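Local structure of alpha-1,2-mannosidase (2WW2) at residues G16-F21 with Y54-S59; H25-P30 with P70-N75; T45-S50 with L60-R65. The protein hydrolyses alpha-mannosides with inversion of anomeric configuration, as a calcium-dependent family GH92 enzyme of a human gut bacterium. All blocks are in the same frame, centred on the assembly; numbering follows the deposited sequence. Where two conformers were deposited one is given.

Contact 1: residues G16-F21 with Y54-S59. With NA (sodium ion), chain F.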
loop_
_atom_site.group_PDB
_atom_site.type_symbol
_atom_site.label_atom_id
_atom_site.label_comp_id
_atom_site.label_asym_id
_atom_site.label_seq_id
_atom_site.Cartn_x
_atom_site.Cartn_y
_atom_site.Cartn_z
ATOM N N GLY A 16 -14.384 -20.161 9.117
ATOM C CA GLY A 16 -13.086 -19.483 9.267
ATOM C C GLY A 16 -11.890 -20.438 9.377
ATOM O O GLY A 16 -10.766 -20.013 9.657
ATOM N N THR A 17 -12.106 -21.732 9.150
ATOM C CA THR A 17 -10.978 -22.676 9.177
ATOM C C THR A 17 -9.853 -22.280 8.187
ATOM O O THR A 17 -8.679 -22.620 8.387
ATOM C CB THR A 17 -11.431 -24.141 8.954
ATOM O OG1 THR A 17 -10.367 -25.025 9.310
ATOM C CG2 THR A 17 -11.836 -24.399 7.487
ATOM N N GLU A 18 -10.205 -21.568 7.117
ATOM C CA GLU A 18 -9.198 -21.057 6.170
ATOM C C GLU A 18 -8.934 -19.554 6.369
ATOM O O GLU A 18 -8.200 -18.937 5.586
ATOM C CB GLU A 18 -9.649 -21.283 4.724
ATOM C CG GLU A 18 -9.778 -22.748 4.314
ATOM C CD GLU A 18 -10.077 -22.893 2.825
ATOM O OE1 GLU A 18 -11.252 -22.777 2.428
ATOM O OE2 GLU A 18 -9.137 -23.129 2.043
ATOM N N SER A 19 -9.527 -18.982 7.414
ATOM C CA SER A 19 -9.510 -17.531 7.655
ATOM C C SER A 19 -8.421 -17.041 8.576
ATOM O O SER A 19 -8.362 -15.842 8.875
ATOM C CB SER A 19 -10.825 -17.104 8.307
ATOM O OG SER A 19 -11.789 -16.873 7.333
ATOM N N THR A 20 -7.573 -17.944 9.054
ATOM C CA THR A 20 -6.647 -17.564 10.096
ATOM C C THR A 20 -5.219 -17.484 9.585
ATOM O O THR A 20 -4.781 -18.283 8.758
ATOM C CB THR A 20 -6.729 -18.514 11.302
ATOM O OG1 THR A 20 -5.904 -19.662 11.044
ATOM C CG2 THR A 20 -8.195 -18.943 11.535
ATOM N N PHE A 21 -4.500 -16.497 10.095
ATOM C CA PHE A 21 -3.096 -16.314 9.765
ATOM C C PHE A 21 -2.253 -17.375 10.495
ATOM O O PHE A 21 -2.427 -17.615 11.694
ATOM C CB PHE A 21 -2.684 -14.896 10.161
ATOM C CG PHE A 21 -1.266 -14.562 9.854
ATOM C CD1 PHE A 21 -0.748 -14.763 8.588
ATOM C CD2 PHE A 21 -0.451 -14.009 10.834
ATOM C CE1 PHE A 21 0.577 -14.440 8.305
ATOM C CE2 PHE A 21 0.866 -13.681 10.558
ATOM C CZ PHE A 21 1.380 -13.892 9.295
ATOM N N TYR A 54 -5.507 -29.525 12.458
ATOM C CA TYR A 54 -6.422 -29.798 11.359
ATOM C C TYR A 54 -6.246 -28.659 10.369
ATOM O O TYR A 54 -6.478 -27.501 10.710
ATOM C CB TYR A 54 -7.884 -29.877 11.854
ATOM C CG TYR A 54 -8.930 -30.051 10.750
ATOM C CD1 TYR A 54 -9.400 -31.317 10.398
ATOM C CD2 TYR A 54 -9.455 -28.943 10.074
ATOM C CE1 TYR A 54 -10.367 -31.482 9.386
ATOM C CE2 TYR A 54 -10.422 -29.096 9.061
ATOM C CZ TYR A 54 -10.868 -30.356 8.727
ATOM O OH TYR A 54 -11.817 -30.497 7.740
ATOM N N THR A 55 -5.838 -29.004 9.146
ATOM C CA THR A 55 -5.654 -28.042 8.075
ATOM C C THR A 55 -6.643 -28.396 6.968
ATOM O O THR A 55 -6.591 -29.491 6.399
ATOM C CB THR A 55 -4.182 -28.088 7.594
ATOM O OG1 THR A 55 -3.349 -27.581 8.645
ATOM C CG2 THR A 55 -3.960 -27.275 6.317
ATOM N N TYR A 56 -7.572 -27.482 6.700
ATOM C CA TYR A 56 -8.663 -27.750 5.783
ATOM C C TYR A 56 -8.169 -28.180 4.398
ATOM O O TYR A 56 -8.794 -29.020 3.754
ATOM C CB TYR A 56 -9.570 -26.527 5.666
ATOM C CG TYR A 56 -10.813 -26.796 4.865
ATOM C CD1 TYR A 56 -11.910 -27.444 5.438
ATOM C CD2 TYR A 56 -10.887 -26.429 3.524
ATOM C CE1 TYR A 56 -13.040 -27.692 4.703
ATOM C CE2 TYR A 56 -12.020 -26.677 2.781
ATOM C CZ TYR A 56 -13.094 -27.312 3.367
ATOM O OH TYR A 56 -14.229 -27.559 2.608
ATOM N N THR A 57 -7.047 -27.631 3.941
ATOM C CA THR A 57 -6.555 -27.974 2.606
ATOM C C THR A 57 -5.797 -29.319 2.568
ATOM O O THR A 57 -5.414 -29.779 1.498
ATOM C CB THR A 57 -5.654 -26.860 2.017
ATOM O OG1 THR A 57 -4.633 -26.540 2.966
ATOM C CG2 THR A 57 -6.474 -25.592 1.709
ATOM N N ASP A 58 -5.559 -29.936 3.727
ATOM C CA ASP A 58 -4.872 -31.225 3.742
ATOM C C ASP A 58 -5.908 -32.340 3.634
ATOM O O ASP A 58 -7.006 -32.225 4.181
ATOM C CB ASP A 58 -3.945 -31.359 4.964
ATOM C CG ASP A 58 -2.670 -30.508 4.811
ATOM O OD1 ASP A 58 -2.264 -30.214 3.664
ATOM O OD2 ASP A 58 -2.060 -30.111 5.808
ATOM N N SER A 59 -5.594 -33.377 2.872
ATOM C CA SER A 59 -6.588 -34.386 2.536
ATOM C C SER A 59 -6.264 -35.772 3.098
ATOM O O SER A 59 -6.837 -36.778 2.651
ATOM C CB SER A 59 -6.724 -34.464 1.008
ATOM O OG SER A 59 -5.476 -34.857 0.418
HETATM NA NA NA F . -9.092 -13.616 8.877
HETATM O O HOH W 1 -7.627 -25.288 8.414
HETATM O O HOH W 2 -6.629 -13.440 9.327
HETATM O O HOH W 3 -8.977 -13.418 6.482
#
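Two type I beta turns of the GH92 N-terminal domain meet here through Thr17 and Tyr56: Gly16 to Ser19, in the loop ahead of strand 40-44, and Thr55 to Asp58, in the loop between strands 40-44 and 60-67. The methyl of Thr17 and the carboxylate end of Glu18 carry the contact on one side. Thr17 OG1, anti to the backbone N (chi1 -166°), sits at the edge of the Tyr54 ring and bonds Thr28 O, while CG2, between the backbone N and the carbonyl carbon, lies 3.6 Å from Tyr56 CB and rests obliquely against the near end of the ring, at CG and CD1. Glu18 comes in on the same side of that ring, by its other ortho carbon: its CD is 3.7 Å from Tyr56 CD2, again oblique, the carboxylate and ring planes being 38° apart. Glu18 OE2 also meets the methyl of Thr57, 3.6 Å to CG2. No direct hydrogen bond joins the two turns. One water does so instead, donating to Thr17 O at 2.9 Å, accepting from Tyr56 N at 2.8 Å and making a weak bond to Tyr54 O. Beyond the contact, Ser19 O coordinates a sodium ion at 2.3 Å, with Tyr622, Gly624 and Asp627 and two waters completing the site; Tyr56 stacks on His102, a ligand of a second sodium, and its hydroxyl bonds a pentanediol probably left from crystallisation. Thr57 O and Ser59 N are bonded by Gln722 of a second subunit. The contact is thus apolar where methyl meets ring and polar only through water, which satisfies a carbonyl of one turn and an N-H of the other; the carboxylate of Glu18 lies against carbon here, with OE1 turned to Ser619.

Contact 2: residues H25-P30 with P70-N75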
loop_
_atom_site.group_PDB
_atom_site.type_symbol
_atom_site.label_atom_id
_atom_site.label_comp_id
_atom_site.label_asym_id
_atom_site.label_seq_id
_atom_site.Cartn_x
_atom_site.Cartn_y
_atom_site.Cartn_z
ATOM N N HIS A 25 -2.770 -16.669 16.994
ATOM C CA HIS A 25 -3.284 -17.604 17.993
ATOM C C HIS A 25 -4.623 -18.225 17.593
ATOM O O HIS A 25 -5.242 -18.929 18.382
ATOM C CB HIS A 25 -3.398 -16.925 19.359
ATOM C CG HIS A 25 -2.074 -16.707 20.023
ATOM N ND1 HIS A 25 -1.320 -17.741 20.537
ATOM C CD2 HIS A 25 -1.364 -15.574 20.247
ATOM C CE1 HIS A 25 -0.201 -17.255 21.052
ATOM N NE2 HIS A 25 -0.205 -15.943 20.892
ATOM N N GLY A 26 -5.076 -17.989 16.361
ATOM C CA GLY A 26 -6.382 -18.543 15.960
ATOM C C GLY A 26 -6.371 -20.052 15.727
ATOM O O GLY A 26 -5.565 -20.555 14.952
ATOM N N ASN A 27 -7.279 -20.778 16.390
ATOM C CA ASN A 27 -7.479 -22.199 16.108
ATOM C C ASN A 27 -8.268 -22.428 14.824
ATOM O O ASN A 27 -9.058 -21.601 14.416
ATOM C CB ASN A 27 -8.254 -22.870 17.252
ATOM C CG ASN A 27 -7.345 -23.530 18.287
ATOM O OD1 ASN A 27 -6.185 -23.905 18.007
ATOM N ND2 ASN A 27 -7.881 -23.689 19.490
ATOM N N THR A 28 -8.092 -23.584 14.207
ATOM C CA THR A 28 -8.837 -23.869 12.989
ATOM C C THR A 28 -9.512 -25.225 13.031
ATOM O O THR A 28 -9.933 -25.718 11.982
ATOM C CB THR A 28 -7.937 -23.812 11.721
ATOM O OG1 THR A 28 -6.941 -24.839 11.796
ATOM C CG2 THR A 28 -7.241 -22.430 11.567
ATOM N N TYR A 29 -9.655 -25.830 14.212
ATOM C CA TYR A 29 -10.181 -27.207 14.229
ATOM C C TYR A 29 -11.668 -27.320 14.568
ATOM O O TYR A 29 -12.186 -26.576 15.388
ATOM C CB TYR A 29 -9.334 -28.152 15.106
ATOM C CG TYR A 29 -9.321 -27.891 16.610
ATOM C CD1 TYR A 29 -10.281 -28.457 17.451
ATOM C CD2 TYR A 29 -8.327 -27.103 17.185
ATOM C CE1 TYR A 29 -10.240 -28.259 18.848
ATOM C CE2 TYR A 29 -8.271 -26.891 18.571
ATOM C CZ TYR A 29 -9.230 -27.473 19.390
ATOM O OH TYR A 29 -9.190 -27.272 20.758
ATOM N N PRO A 30 -12.352 -28.286 13.935
ATOM C CA PRO A 30 -13.805 -28.415 14.128
ATOM C C PRO A 30 -14.138 -29.161 15.431
ATOM O O PRO A 30 -14.437 -30.347 15.415
ATOM C CB PRO A 30 -14.255 -29.216 12.903
ATOM C CG PRO A 30 -13.017 -30.078 12.562
ATOM C CD PRO A 30 -11.813 -29.221 12.930
ATOM N N PRO A 70 -5.930 -24.428 22.928
ATOM C CA PRO A 70 -6.643 -23.154 22.751
ATOM C C PRO A 70 -6.022 -22.230 21.695
ATOM O O PRO A 70 -6.587 -21.165 21.417
ATOM C CB PRO A 70 -6.476 -22.489 24.110
ATOM C CG PRO A 70 -5.059 -22.925 24.518
ATOM C CD PRO A 70 -4.946 -24.369 24.029
ATOM N N SER A 71 -4.879 -22.618 21.135
ATOM C CA SER A 71 -4.156 -21.820 20.116
ATOM C C SER A 71 -3.070 -22.705 19.532
ATOM O O SER A 71 -2.486 -23.508 20.261
ATOM C CB SER A 71 -3.501 -20.589 20.774
ATOM O OG SER A 71 -2.217 -20.321 20.225
ATOM N N PRO A 72 -2.798 -22.584 18.226
ATOM C CA PRO A 72 -1.746 -23.454 17.667
ATOM C C PRO A 72 -0.391 -23.134 18.251
ATOM O O PRO A 72 0.454 -24.016 18.326
ATOM C CB PRO A 72 -1.744 -23.139 16.169
ATOM C CG PRO A 72 -2.652 -21.952 15.978
ATOM C CD PRO A 72 -3.527 -21.819 17.200
ATOM N N TRP A 73 -0.176 -21.894 18.669
ATOM C CA TRP A 73 1.138 -21.537 19.213
ATOM C C TRP A 73 1.280 -21.877 20.682
ATOM O O TRP A 73 2.364 -22.237 21.127
ATOM C CB TRP A 73 1.484 -20.077 18.887
ATOM C CG TRP A 73 1.747 -19.993 17.401
ATOM C CD1 TRP A 73 0.852 -19.621 16.421
ATOM C CD2 TRP A 73 2.951 -20.363 16.723
ATOM N NE1 TRP A 73 1.441 -19.713 15.190
ATOM C CE2 TRP A 73 2.728 -20.168 15.341
ATOM C CE3 TRP A 73 4.206 -20.832 17.150
ATOM C CZ2 TRP A 73 3.712 -20.426 14.376
ATOM C CZ3 TRP A 73 5.193 -21.082 16.186
ATOM C CH2 TRP A 73 4.935 -20.881 14.816
ATOM N N ILE A 74 0.178 -21.810 21.427
ATOM C CA ILE A 74 0.164 -22.334 22.795
ATOM C C ILE A 74 0.263 -23.873 22.735
ATOM O O ILE A 74 0.914 -24.500 23.570
ATOM C CB ILE A 74 -1.150 -21.899 23.488
ATOM C CG1 ILE A 74 -1.154 -20.364 23.640
ATOM C CG2 ILE A 74 -1.320 -22.591 24.840
ATOM C CD1 ILE A 74 -0.109 -19.857 24.611
ATOM N N ASN A 75 -0.383 -24.452 21.727
ATOM C CA ASN A 75 -0.290 -25.880 21.426
ATOM C C ASN A 75 -1.039 -26.695 22.501
ATOM O O ASN A 75 -1.844 -26.129 23.264
ATOM C CB ASN A 75 1.200 -26.293 21.200
ATOM C CG ASN A 75 1.361 -27.517 20.260
ATOM O OD1 ASN A 75 0.697 -28.541 20.431
ATOM N ND2 ASN A 75 2.293 -27.422 19.315
HETATM O O HOH W 4 -7.601 -20.006 19.142
#
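His25 and Ser71 join across the contact by a bond of 2.7 Å between ND1 and OG, almost straight at 169°, with the hydroxyl oxygen in the imidazole plane at the ring edge; either atom could be the donor. His25 CG lies anti to the carbonyl carbon (chi1 -74°), and chi2 of -71° turns ND1 to the serine. Ser71 opens an ST motif, its OG accepting from Ile74 N at 3.1 Å and more weakly from Trp73 N, so three partners surround one oxygen. Carbon closes in on the same ring: Trp73 CB lies 3.9 Å from CE1 and Ile74 CG1 lies near ND1, both oblique to the ring. Pro72 CD packs against two oxygens, Gly26 O at 3.3 Å and Asn27 OD1. The amide nitrogen of Asn27 reaches the carbonyl carbon of Pro70, yet its hydrogen bond goes to Gln69 O, a partner shared with the Tyr29 hydroxyl. Further out, the Trp73 indole turns away and bonds Ala22 O, Pro70 and Ile74 pack on Trp370, and Arg293 and Arg376 bond Asn27 O and Ile74 O. Trp370, Arg293 and Arg376 belong to the catalytic-domain sequence, consistent with loops at the junction of the two domains. A single water bridges the backbones, donating to His25 O and Pro70 O, each at 2.7 Å, and accepting from Asn27 N.

Contact 3: residues T45-S50 with L60-R65; sequences TGENGS and LMRGFR
Arg62 reaches across to Thr45 and packs tightly along the loop that leaves strand 40-44. Its chain is extended from CG to NE (chi2 -172°, chi3 -164°), and NE donates to Thr45 O at 2.9 Å with an N-H angle of 169°. The oxygen lies in the guanidinium plane, whereas the donor stands above the carbonyl plane. Arg62 CD rests 3.3 Å from Gly46 O, and Glu47 CG covers one guanidinium face, 3.5 Å from NH1, offset toward the rim. Earlier in the strand, Leu60 O receives Thr45 CB and CG2, while Thr45 OG1 is bonded to Thr55 N. The other side is looser and wet. Glu47 OE2 is 4.6 Å from Arg62 NH1 and well out of its plane, so the opposite charges are merely near each other, and a water bridges OE2 to NH2; Glu47 OE1 makes a salt bridge with Lys94, and Arg62 NH1 bonds His93 O. Thr45 O takes two further waters, one shared with Arg62 NH2 and one with Leu60 O. Arg65, bound to Asp76, reaches the type II turn Glu47 to Ser50 through two waters that join its NH1 and NH2 to Ser50 O. Gln44 of strand 40-44 is paired by backbone bonds with two consecutive residues, Arg62 and Gly63, which makes a classic beta bulge in the antiparallel pair.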
loop_
_atom_site.group_PDB
_atom_site.type_symbol
_atom_site.label_atom_id
_atom_site.label_comp_id
_atom_site.label_asym_id
_atom_site.label_seq_id
_atom_site.Cartn_x
_atom_site.Cartn_y
_atom_site.Cartn_z
ATOM N N THR A 45 -5.124 -33.819 10.927
ATOM C CA THR A 45 -4.393 -34.003 9.665
ATOM C C THR A 45 -2.898 -33.730 9.836
ATOM O O THR A 45 -2.071 -34.284 9.102
ATOM C CB THR A 45 -4.931 -33.083 8.536
ATOM O OG1 THR A 45 -4.752 -31.716 8.901
ATOM C CG2 THR A 45 -6.410 -33.310 8.328
ATOM N N GLY A 46 -2.560 -32.874 10.794
ATOM C CA GLY A 46 -1.160 -32.481 11.015
ATOM C C GLY A 46 -0.400 -33.552 11.801
ATOM O O GLY A 46 -1.009 -34.422 12.423
ATOM N N GLU A 47 0.930 -33.503 11.758
ATOM C CA GLU A 47 1.742 -34.438 12.539
ATOM C C GLU A 47 1.485 -34.258 14.028
ATOM O O GLU A 47 1.139 -33.163 14.453
ATOM C CB GLU A 47 3.231 -34.171 12.291
ATOM C CG GLU A 47 3.754 -34.741 11.011
ATOM C CD GLU A 47 5.281 -34.663 10.935
ATOM O OE1 GLU A 47 5.936 -34.269 11.933
ATOM O OE2 GLU A 47 5.816 -34.994 9.869
ATOM N N ASN A 48 1.716 -35.301 14.824
ATOM C CA ASN A 48 1.773 -35.129 16.264
ATOM C C ASN A 48 2.760 -34.007 16.559
ATOM O O ASN A 48 3.845 -33.970 15.967
ATOM C CB ASN A 48 2.281 -36.402 16.976
ATOM C CG ASN A 48 1.235 -37.527 17.029
ATOM O OD1 ASN A 48 0.166 -37.437 16.417
ATOM N ND2 ASN A 48 1.545 -38.582 17.786
ATOM N N GLY A 49 2.405 -33.123 17.484
ATOM C CA GLY A 49 3.293 -32.031 17.871
ATOM C C GLY A 49 3.021 -30.714 17.166
ATOM O O GLY A 49 3.406 -29.649 17.646
ATOM N N SER A 50 2.353 -30.761 16.021
ATOM C CA SER A 50 2.078 -29.526 15.311
ATOM C C SER A 50 0.822 -28.838 15.852
ATOM O O SER A 50 -0.230 -29.467 15.960
ATOM C CB SER A 50 1.887 -29.799 13.815
ATOM O OG SER A 50 1.434 -28.611 13.177
ATOM N N LEU A 60 -5.345 -35.825 4.061
ATOM C CA LEU A 60 -4.911 -37.089 4.649
ATOM C C LEU A 60 -5.131 -37.012 6.155
ATOM O O LEU A 60 -4.630 -36.096 6.810
ATOM C CB LEU A 60 -3.435 -37.349 4.362
ATOM C CG LEU A 60 -3.045 -37.475 2.871
ATOM C CD1 LEU A 60 -1.517 -37.546 2.722
ATOM C CD2 LEU A 60 -3.695 -38.707 2.257
ATOM N N MET A 61 -5.885 -37.961 6.693
ATOM C CA MET A 61 -6.181 -37.948 8.116
ATOM C C MET A 61 -5.252 -38.879 8.879
ATOM O O MET A 61 -4.912 -39.950 8.399
ATOM C CB MET A 61 -7.630 -38.351 8.364
ATOM C CG MET A 61 -8.054 -38.083 9.785
ATOM S SD MET A 61 -8.585 -36.396 9.985
ATOM C CE MET A 61 -10.101 -36.366 8.991
ATOM N N ARG A 62 -4.825 -38.459 10.075
ATOM C CA ARG A 62 -3.922 -39.284 10.898
ATOM C C ARG A 62 -4.568 -39.826 12.171
ATOM O O ARG A 62 -4.100 -40.827 12.734
ATOM C CB ARG A 62 -2.695 -38.483 11.359
ATOM C CG ARG A 62 -1.944 -37.804 10.247
ATOM C CD ARG A 62 -0.647 -37.213 10.779
ATOM N NE ARG A 62 -0.133 -36.248 9.819
ATOM C CZ ARG A 62 1.062 -36.315 9.255
ATOM N NH1 ARG A 62 1.894 -37.309 9.557
ATOM N NH2 ARG A 62 1.421 -35.378 8.398
ATOM N N GLY A 63 -5.593 -39.149 12.671
ATOM C CA GLY A 63 -6.232 -39.622 13.899
ATOM C C GLY A 63 -7.377 -38.743 14.363
ATOM O O GLY A 63 -7.665 -37.704 13.747
ATOM N N PHE A 64 -8.010 -39.163 15.457
ATOM C CA PHE A 64 -9.019 -38.363 16.123
ATOM C C PHE A 64 -8.520 -38.104 17.525
ATOM O O PHE A 64 -8.369 -39.024 18.307
ATOM C CB PHE A 64 -10.380 -39.064 16.099
ATOM C CG PHE A 64 -10.858 -39.310 14.706
ATOM C CD1 PHE A 64 -11.627 -38.360 14.044
ATOM C CD2 PHE A 64 -10.487 -40.474 14.032
ATOM C CE1 PHE A 64 -12.049 -38.583 12.729
ATOM C CE2 PHE A 64 -10.892 -40.706 12.729
ATOM C CZ PHE A 64 -11.685 -39.761 12.071
ATOM N N ARG A 65 -8.250 -36.837 17.809
ATOM C CA ARG A 65 -7.545 -36.447 19.023
ATOM C C ARG A 65 -8.496 -36.040 20.119
ATOM O O ARG A 65 -9.468 -35.306 19.867
ATOM C CB ARG A 65 -6.667 -35.224 18.720
ATOM C CG ARG A 65 -5.417 -35.512 17.888
ATOM C CD ARG A 65 -4.179 -35.650 18.783
ATOM N NE ARG A 65 -3.770 -34.364 19.343
ATOM C CZ ARG A 65 -3.189 -33.382 18.655
ATOM N NH1 ARG A 65 -2.942 -33.511 17.351
ATOM N NH2 ARG A 65 -2.858 -32.259 19.286
HETATM O O HOH W 5 -2.435 -34.554 6.311
HETATM O O HOH W 6 -0.007 -32.901 7.521
HETATM O O HOH W 7 -1.254 -32.003 15.499
HETATM O O HOH W 8 4.179 -34.440 7.762
HETATM O O HOH W 9 -1.788 -29.765 18.225
#

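All three contacts are partly buried and lie in the N-terminal domain, on loops next to strands 40-44 and 60-67 and, in contact 3, on strand 60-67 itself. Contact 1 and contact 3 also border a second subunit, whereas contact 2 is nearest the centre of the chain and touches no other protein chain. Thr28 interlocks contacts 1 and 2, its OG1 and O probably bonding Tyr54 and Thr17; Thr45 and Thr55 tie contact 3 to contact 1, and Asn75 with Gly49 ties it to contact 2. Their chemistry differs: methyl on ring in the first, an imidazole-hydroxyl hydrogen bond in the second, arginine on backbone carbonyl in the third, with water bridging each.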